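Local coordinates for protein intracellular exo-alpha-(1->5)-L-arabinofuranosidase (Bifidobacterium longum, PDB 2Y2W) that hydrolyses terminal alpha-L-arabinofuranosyl bonds in arabinans and arabinoxylan as a family 51 glycoside hydrolase, contributing to plant cell wall breakdown, at residues A177-E182 with T190-Q195; A240-E245 with Y275-F280. One frame throughout, in Å; residues are numbered along the deposited sequence.

How the contacts relate
Both contacts lie in the outer layer of the (beta/alpha)8 barrel, away from the active site, with centres about 18 Å apart. Contact 1 is largely buried. It joins helix 174-185, which follows the third barrel strand, to the short helix 191-198. Contact 2 is at the surface and joins helix 227-244 to the loop that leads into strand 280-287. The two share no element, but their helices pack together: L178 and L181 of contact 1 meet A240, M241 and A244 of contact 2. Contact 1 combines ring packing with a water bridge. Contact 2 rests on the methylenes of one lysine. A second subunit touches both.

Contact 1 (A177-E182 with T190-Q195); sequences ALDELE and TAWADQ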
ATOM      1  N   ALA D 177       3.353 -12.158  -4.118  1.00 18.81           N
ATOM      2  CA  ALA D 177       4.116 -13.175  -3.400  1.00 18.73           C
ATOM      3  C   ALA D 177       3.347 -14.493  -3.322  1.00 18.69           C
ATOM      4  O   ALA D 177       3.913 -15.555  -3.562  1.00 18.80           O
ATOM      5  CB  ALA D 177       4.487 -12.683  -2.008  1.00 18.67           C
ATOM      6  N   LEU D 178       2.058 -14.411  -3.001  1.00 18.83           N
ATOM      7  CA  LEU D 178       1.189 -15.593  -2.943  1.00 18.93           C
ATOM      8  C   LEU D 178       0.886 -16.179  -4.324  1.00 19.10           C
ATOM      9  O   LEU D 178       0.708 -17.393  -4.461  1.00 19.07           O
ATOM     10  CB  LEU D 178      -0.113 -15.280  -2.198  1.00 18.75           C
ATOM     11  CG  LEU D 178       0.011 -14.911  -0.712  1.00 18.77           C
ATOM     12  CD1 LEU D 178      -1.327 -14.436  -0.156  1.00 18.76           C
ATOM     13  CD2 LEU D 178       0.557 -16.072   0.119  1.00 18.49           C
ATOM     14  N   ASP D 179       0.821 -15.316  -5.339  1.00 19.33           N
ATOM     15  CA  ASP D 179       0.634 -15.764  -6.720  1.00 19.60           C
ATOM     16  C   ASP D 179       1.833 -16.587  -7.209  1.00 19.77           C
ATOM     17  O   ASP D 179       1.653 -17.667  -7.777  1.00 19.64           O
ATOM     18  CB  ASP D 179       0.364 -14.576  -7.657  1.00 19.53           C
ATOM     19  CG  ASP D 179      -1.021 -13.951  -7.454  1.00 19.63           C
ATOM     20  OD1 ASP D 179      -1.863 -14.522  -6.724  1.00 19.16           O
ATOM     21  OD2 ASP D 179      -1.265 -12.869  -8.035  1.00 19.52           O
ATOM     22  N   GLU D 180       3.047 -16.085  -6.970  1.00 20.04           N
ATOM     23  CA  GLU D 180       4.273 -16.789  -7.368  1.00 20.49           C
ATOM     24  C   GLU D 180       4.460 -18.094  -6.598  1.00 20.57           C
ATOM     25  O   GLU D 180       4.940 -19.079  -7.154  1.00 20.70           O
ATOM     26  CB  GLU D 180       5.511 -15.895  -7.213  1.00 20.63           C
ATOM     27  CG  GLU D 180       6.813 -16.581  -7.640  1.00 21.25           C
ATOM     28  CD  GLU D 180       7.951 -15.618  -7.926  1.00 22.45           C
ATOM     29  OE1 GLU D 180       8.146 -14.652  -7.150  1.00 22.77           O
ATOM     30  OE2 GLU D 180       8.665 -15.844  -8.928  1.00 23.07           O
ATOM     31  N   LEU D 181       4.081 -18.087  -5.322  1.00 20.72           N
ATOM     32  CA  LEU D 181       4.143 -19.277  -4.480  1.00 20.76           C
ATOM     33  C   LEU D 181       3.263 -20.395  -5.047  1.00 20.88           C
ATOM     34  O   LEU D 181       3.695 -21.542  -5.161  1.00 20.89           O
ATOM     35  CB  LEU D 181       3.726 -18.923  -3.046  1.00 20.75           C
ATOM     36  CG  LEU D 181       3.535 -20.032  -2.005  1.00 20.49           C
ATOM     37  CD1 LEU D 181       4.824 -20.808  -1.759  1.00 20.39           C
ATOM     38  CD2 LEU D 181       3.016 -19.429  -0.718  1.00 20.46           C
ATOM     39  N   GLU D 182       2.033 -20.041  -5.403  1.00 20.97           N
ATOM     40  CA  GLU D 182       1.085 -20.965  -6.012  1.00 21.19           C
ATOM     41  C   GLU D 182       1.579 -21.457  -7.375  1.00 21.18           C
ATOM     42  O   GLU D 182       1.468 -22.640  -7.683  1.00 21.07           O
ATOM     43  CB  GLU D 182      -0.275 -20.280  -6.147  1.00 21.25           C
ATOM     44  CG  GLU D 182      -1.412 -21.161  -6.634  1.00 22.35           C
ATOM     45  CD  GLU D 182      -2.747 -20.418  -6.675  1.00 24.12           C
ATOM     46  OE1 GLU D 182      -2.856 -19.331  -6.060  1.00 24.35           O
ATOM     47  OE2 GLU D 182      -3.694 -20.924  -7.310  1.00 24.54           O
ATOM     48  N   THR D 190      -5.030 -25.931 -10.338  1.00 25.30           N
ATOM     49  CA  THR D 190      -5.354 -24.544 -10.034  1.00 25.25           C
ATOM     50  C   THR D 190      -4.821 -23.678 -11.182  1.00 25.21           C
ATOM     51  O   THR D 190      -3.863 -24.069 -11.858  1.00 25.13           O
ATOM     52  CB  THR D 190      -4.766 -24.121  -8.663  1.00 25.41           C
ATOM     53  OG1 THR D 190      -5.677 -23.245  -7.986  1.00 25.83           O
ATOM     54  CG2 THR D 190      -3.412 -23.440  -8.818  1.00 25.26           C
ATOM     55  N   ALA D 191      -5.440 -22.521 -11.412  1.00 25.08           N
ATOM     56  CA  ALA D 191      -5.100 -21.685 -12.572  1.00 25.00           C
ATOM     57  C   ALA D 191      -3.607 -21.363 -12.681  1.00 25.03           C
ATOM     58  O   ALA D 191      -3.012 -21.544 -13.747  1.00 24.91           O
ATOM     59  CB  ALA D 191      -5.927 -20.409 -12.588  1.00 24.98           C
ATOM     60  N   TRP D 192      -3.017 -20.894 -11.579  1.00 24.92           N
ATOM     61  CA  TRP D 192      -1.602 -20.529 -11.542  1.00 24.73           C
ATOM     62  C   TRP D 192      -0.678 -21.723 -11.763  1.00 24.86           C
ATOM     63  O   TRP D 192       0.296 -21.619 -12.504  1.00 24.82           O
ATOM     64  CB  TRP D 192      -1.240 -19.834 -10.225  1.00 24.62           C
ATOM     65  CG  TRP D 192      -1.634 -18.387 -10.147  1.00 24.14           C
ATOM     66  CD1 TRP D 192      -2.503 -17.824  -9.255  1.00 23.68           C
ATOM     67  CD2 TRP D 192      -1.168 -17.316 -10.982  1.00 23.58           C
ATOM     68  NE1 TRP D 192      -2.607 -16.475  -9.480  1.00 23.22           N
ATOM     69  CE2 TRP D 192      -1.804 -16.134 -10.537  1.00 23.41           C
ATOM     70  CE3 TRP D 192      -0.278 -17.239 -12.065  1.00 23.22           C
ATOM     71  CZ2 TRP D 192      -1.580 -14.886 -11.136  1.00 22.84           C
ATOM     72  CZ3 TRP D 192      -0.057 -15.996 -12.664  1.00 22.91           C
ATOM     73  CH2 TRP D 192      -0.708 -14.839 -12.195  1.00 22.90           C
ATOM     74  N   ALA D 193      -0.985 -22.848 -11.120  1.00 25.05           N
ATOM     75  CA  ALA D 193      -0.166 -24.057 -11.239  1.00 25.44           C
ATOM     76  C   ALA D 193      -0.264 -24.677 -12.627  1.00 25.80           C
ATOM     77  O   ALA D 193       0.729 -25.175 -13.156  1.00 25.89           O
ATOM     78  CB  ALA D 193      -0.537 -25.070 -10.176  1.00 25.23           C
ATOM     79  N   ASP D 194      -1.465 -24.640 -13.209  1.00 26.25           N
ATOM     80  CA  ASP D 194      -1.698 -25.135 -14.567  1.00 26.68           C
ATOM     81  C   ASP D 194      -0.887 -24.370 -15.613  1.00 26.85           C
ATOM     82  O   ASP D 194      -0.515 -24.935 -16.644  1.00 26.97           O
ATOM     83  CB  ASP D 194      -3.189 -25.111 -14.914  1.00 26.74           C
ATOM     84  CG  ASP D 194      -3.979 -26.209 -14.205  1.00 27.61           C
ATOM     85  OD1 ASP D 194      -3.402 -26.921 -13.352  1.00 28.42           O
ATOM     86  OD2 ASP D 194      -5.185 -26.361 -14.503  1.00 28.12           O
ATOM     87  N   GLN D 195      -0.608 -23.097 -15.337  1.00 27.01           N
ATOM     88  CA  GLN D 195       0.284 -22.298 -16.178  1.00 27.33           C
ATOM     89  C   GLN D 195       1.700 -22.857 -16.173  1.00 27.22           C
ATOM     90  O   GLN D 195       2.328 -22.950 -17.224  1.00 27.28           O
ATOM     91  CB  GLN D 195       0.299 -20.830 -15.744  1.00 27.44           C
ATOM     92  CG  GLN D 195      -0.821 -19.992 -16.336  1.00 28.20           C
ATOM     93  CD  GLN D 195      -0.677 -18.514 -16.018  1.00 29.49           C
ATOM     94  OE1 GLN D 195       0.383 -17.919 -16.223  1.00 29.50           O
ATOM     95  NE2 GLN D 195      -1.754 -17.910 -15.519  1.00 30.05           N
TER
HETATM   96  O   HOH W   1      -5.018 -20.260  -9.476  1.00 24.24           O
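D179 and W192 meet with their planes inclined: the carboxylate is 32° from the indole. D179 CB sits 3.7 Å above the W192 ring plane, offset toward the rim. This is an off-centre CH-pi contact, 4.3 Å from D179 CB to the centroid of the five-membered ring of W192. The D179 carboxylate stands above the ring plane but beyond its rim, past NE1 and CZ2 of W192, with D179 OD2 3.7 Å from W192 CZ2. E182 meets the same indole quite differently. Its carboxylate is turned 78° from the ring plane. OE2 lies in that plane at the ring's edge, while E182 OE1 approaches W192 CD1 obliquely at 3.6 Å. E182 CG is anti to the backbone N (chi1 -174°) and the chain runs out extended, which carries the carboxylate across to the start of the second helix. There E182 OE2 is 3.1 Å from T190 OG1. That bond is unsettled, because the hydroxyl also hydrogen-bonds M133 O of a second subunit. A water makes a clearer link: it donates to E182 OE2 (2.6 Å) and accepts from W192 N (3.0 Å).

The helical segments 177-182 and 191-195 cross with axes 9.1 Å apart. They belong to the helical connection between the third and fourth strands of the (beta/alpha)8 barrel. W121 meets the W192 ring, and R134 of the second subunit packs on W192 as well. With an alanine at W192, D179 CB would probably lose the indole it rests on, and the E182 carboxylate the CD1 edge beside OE1.

The carboxylate of E182 is buried, yet it lies at the N-terminal end of helix 191-198 and packs on R135 of the second subunit. The helix end and the arginine would both tend to favour its charged form.

Contact 2 (A240-E245 with Y275-F280); sequences AMKLAE and YENLDF
K242 reaches across to N277 where the end of one barrel helix passes the loop that enters the sixth strand. The fold is the (beta/alpha)8 barrel. Helix 227-244 runs between its fourth and fifth strands, and 275-280 leads into the sixth. The lysine touches with its aliphatic part: K242 CD is 3.5 Å from N277 O and 3.9 Å from N277 CA. The N277 amide flanks the same chain, with N277 ND2 4.1 Å from both CB and CD of K242. A bend at chi3 (81°) turns the end of the lysine aside, and K242 NZ comes within 3.7 Å of E276 O. The acids nearby are not in contact with it. K242 NZ is 4.8 Å from D279 OD1, too far for a salt bridge; a weak long-range attraction is possible.

Further out, other bonds set these partners. D279 OD2 accepts from L250 N, which ties the loop to the neighbouring strand 249-252. N277 also rests on A238 and H239 of the helix. L278 points away from K242's segment and packs on A238 and V234, about one and two turns before K242. Within the loop, L278 N donates to Y275 O at 3.1 Å.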
ATOM      1  N   ALA D 240       1.005 -15.343   5.736  1.00 23.23           N
ATOM      2  CA  ALA D 240       0.199 -15.830   4.621  1.00 23.30           C
ATOM      3  C   ALA D 240       0.896 -16.943   3.846  1.00 23.50           C
ATOM      4  O   ALA D 240       0.263 -17.926   3.465  1.00 23.42           O
ATOM      5  CB  ALA D 240      -0.173 -14.684   3.694  1.00 23.29           C
ATOM      6  N   MET D 241       2.198 -16.795   3.622  1.00 23.84           N
ATOM      7  CA  MET D 241       2.958 -17.826   2.929  1.00 24.25           C
ATOM      8  C   MET D 241       3.048 -19.120   3.739  1.00 24.65           C
ATOM      9  O   MET D 241       2.798 -20.199   3.195  1.00 24.82           O
ATOM     10  CB  MET D 241       4.335 -17.319   2.509  1.00 24.19           C
ATOM     11  CG  MET D 241       4.284 -16.437   1.272  1.00 24.51           C
ATOM     12  SD  MET D 241       5.871 -15.730   0.826  1.00 25.06           S
ATOM     13  CE  MET D 241       6.754 -17.185   0.265  1.00 25.35           C
ATOM     14  N   LYS D 242       3.379 -19.013   5.028  1.00 24.98           N
ATOM     15  CA  LYS D 242       3.413 -20.192   5.908  1.00 25.50           C
ATOM     16  C   LYS D 242       2.034 -20.816   6.116  1.00 25.61           C
ATOM     17  O   LYS D 242       1.931 -22.003   6.423  1.00 25.73           O
ATOM     18  CB  LYS D 242       4.083 -19.896   7.255  1.00 25.52           C
ATOM     19  CG  LYS D 242       5.568 -20.251   7.289  1.00 26.37           C
ATOM     20  CD  LYS D 242       6.162 -20.180   8.695  1.00 27.82           C
ATOM     21  CE  LYS D 242       5.861 -21.440   9.511  1.00 28.74           C
ATOM     22  NZ  LYS D 242       6.275 -21.289  10.941  1.00 29.30           N
ATOM     23  N   LEU D 243       0.985 -20.016   5.944  1.00 25.81           N
ATOM     24  CA  LEU D 243      -0.384 -20.518   5.987  1.00 26.06           C
ATOM     25  C   LEU D 243      -0.691 -21.384   4.764  1.00 26.21           C
ATOM     26  O   LEU D 243      -1.448 -22.349   4.856  1.00 26.23           O
ATOM     27  CB  LEU D 243      -1.384 -19.361   6.099  1.00 25.97           C
ATOM     28  CG  LEU D 243      -2.882 -19.662   6.240  1.00 26.19           C
ATOM     29  CD1 LEU D 243      -3.188 -20.667   7.356  1.00 26.04           C
ATOM     30  CD2 LEU D 243      -3.649 -18.372   6.462  1.00 26.46           C
ATOM     31  N   ALA D 244      -0.100 -21.030   3.625  1.00 26.49           N
ATOM     32  CA  ALA D 244      -0.236 -21.820   2.403  1.00 26.80           C
ATOM     33  C   ALA D 244       0.664 -23.044   2.460  1.00 27.14           C
ATOM     34  O   ALA D 244       0.277 -24.117   2.009  1.00 27.47           O
ATOM     35  CB  ALA D 244       0.086 -20.981   1.177  1.00 26.68           C
ATOM     36  N   GLU D 245       1.863 -22.877   3.014  1.00 27.47           N
ATOM     37  CA  GLU D 245       2.813 -23.976   3.166  1.00 27.81           C
ATOM     38  C   GLU D 245       3.573 -23.895   4.485  1.00 27.81           C
ATOM     39  O   GLU D 245       4.394 -22.996   4.684  1.00 27.77           O
ATOM     40  CB  GLU D 245       3.806 -24.009   2.002  1.00 27.88           C
ATOM     41  CG  GLU D 245       3.350 -24.810   0.801  1.00 28.54           C
ATOM     42  CD  GLU D 245       4.464 -25.040  -0.209  1.00 29.54           C
ATOM     43  OE1 GLU D 245       5.611 -25.325   0.204  1.00 29.98           O
ATOM     44  OE2 GLU D 245       4.190 -24.944  -1.421  1.00 29.79           O
ATOM     45  N   TYR D 275       8.045 -12.503  14.394  1.00 31.19           N
ATOM     46  CA  TYR D 275       8.753 -13.677  14.925  1.00 31.27           C
ATOM     47  C   TYR D 275       8.157 -15.031  14.535  1.00 31.42           C
ATOM     48  O   TYR D 275       8.856 -15.875  13.971  1.00 31.42           O
ATOM     49  CB  TYR D 275       8.911 -13.584  16.453  1.00 31.20           C
ATOM     50  CG  TYR D 275       9.371 -14.877  17.094  1.00 31.04           C
ATOM     51  CD1 TYR D 275      10.686 -15.320  16.953  1.00 30.61           C
ATOM     52  CD2 TYR D 275       8.485 -15.663  17.830  1.00 31.14           C
ATOM     53  CE1 TYR D 275      11.105 -16.513  17.532  1.00 30.83           C
ATOM     54  CE2 TYR D 275       8.892 -16.855  18.410  1.00 30.82           C
ATOM     55  CZ  TYR D 275      10.201 -17.275  18.258  1.00 30.93           C
ATOM     56  OH  TYR D 275      10.602 -18.454  18.839  1.00 30.78           O
ATOM     57  N   GLU D 276       6.877 -15.226  14.838  1.00 31.67           N
ATOM     58  CA  GLU D 276       6.221 -16.530  14.692  1.00 32.01           C
ATOM     59  C   GLU D 276       6.376 -17.212  13.330  1.00 31.85           C
ATOM     60  O   GLU D 276       6.559 -18.429  13.267  1.00 31.83           O
ATOM     61  CB  GLU D 276       4.737 -16.447  15.078  1.00 32.22           C
ATOM     62  CG  GLU D 276       4.439 -16.892  16.518  1.00 33.46           C
ATOM     63  CD  GLU D 276       4.775 -18.367  16.788  1.00 35.09           C
ATOM     64  OE1 GLU D 276       4.798 -19.181  15.833  1.00 35.60           O
ATOM     65  OE2 GLU D 276       5.017 -18.713  17.966  1.00 35.44           O
ATOM     66  N   ASN D 277       6.313 -16.433  12.252  1.00 31.65           N
ATOM     67  CA  ASN D 277       6.345 -16.995  10.899  1.00 31.48           C
ATOM     68  C   ASN D 277       7.677 -16.813  10.176  1.00 31.51           C
ATOM     69  O   ASN D 277       7.787 -17.077   8.974  1.00 31.51           O
ATOM     70  CB  ASN D 277       5.193 -16.432  10.065  1.00 31.37           C
ATOM     71  CG  ASN D 277       3.843 -16.686  10.700  1.00 31.16           C
ATOM     72  OD1 ASN D 277       3.145 -15.752  11.087  1.00 31.04           O
ATOM     73  ND2 ASN D 277       3.473 -17.955  10.823  1.00 30.92           N
ATOM     74  N   LEU D 278       8.687 -16.365  10.916  1.00 31.48           N
ATOM     75  CA  LEU D 278      10.025 -16.194  10.365  1.00 31.48           C
ATOM     76  C   LEU D 278      10.960 -17.300  10.826  1.00 31.49           C
ATOM     77  O   LEU D 278      10.777 -17.884  11.898  1.00 31.47           O
ATOM     78  CB  LEU D 278      10.605 -14.823  10.733  1.00 31.46           C
ATOM     79  CG  LEU D 278      10.023 -13.592  10.031  1.00 31.32           C
ATOM     80  CD1 LEU D 278      10.617 -12.335  10.633  1.00 30.88           C
ATOM     81  CD2 LEU D 278      10.254 -13.636   8.521  1.00 30.98           C
ATOM     82  N   ASP D 279      11.964 -17.574  10.003  1.00 31.46           N
ATOM     83  CA  ASP D 279      12.928 -18.623  10.278  1.00 31.59           C
ATOM     84  C   ASP D 279      14.354 -18.080  10.219  1.00 31.57           C
ATOM     85  O   ASP D 279      15.248 -18.581  10.903  1.00 31.50           O
ATOM     86  CB  ASP D 279      12.740 -19.763   9.278  1.00 31.67           C
ATOM     87  CG  ASP D 279      11.339 -20.352   9.324  1.00 32.15           C
ATOM     88  OD1 ASP D 279      11.068 -21.169  10.233  1.00 32.13           O
ATOM     89  OD2 ASP D 279      10.510 -19.997   8.453  1.00 32.06           O
ATOM     90  N   PHE D 280      14.548 -17.047   9.404  1.00 31.59           N
ATOM     91  CA  PHE D 280      15.856 -16.439   9.211  1.00 31.67           C
ATOM     92  C   PHE D 280      15.794 -14.923   9.284  1.00 31.70           C
ATOM     93  O   PHE D 280      14.738 -14.319   9.090  1.00 31.61           O
ATOM     94  CB  PHE D 280      16.436 -16.831   7.852  1.00 31.72           C
ATOM     95  CG  PHE D 280      16.918 -18.250   7.774  1.00 31.75           C
ATOM     96  CD1 PHE D 280      18.230 -18.570   8.109  1.00 31.61           C
ATOM     97  CD2 PHE D 280      16.069 -19.261   7.338  1.00 31.85           C
ATOM     98  CE1 PHE D 280      18.689 -19.881   8.022  1.00 32.15           C
ATOM     99  CE2 PHE D 280      16.516 -20.579   7.250  1.00 32.20           C
ATOM    100  CZ  PHE D 280      17.829 -20.890   7.592  1.00 32.29           C
TER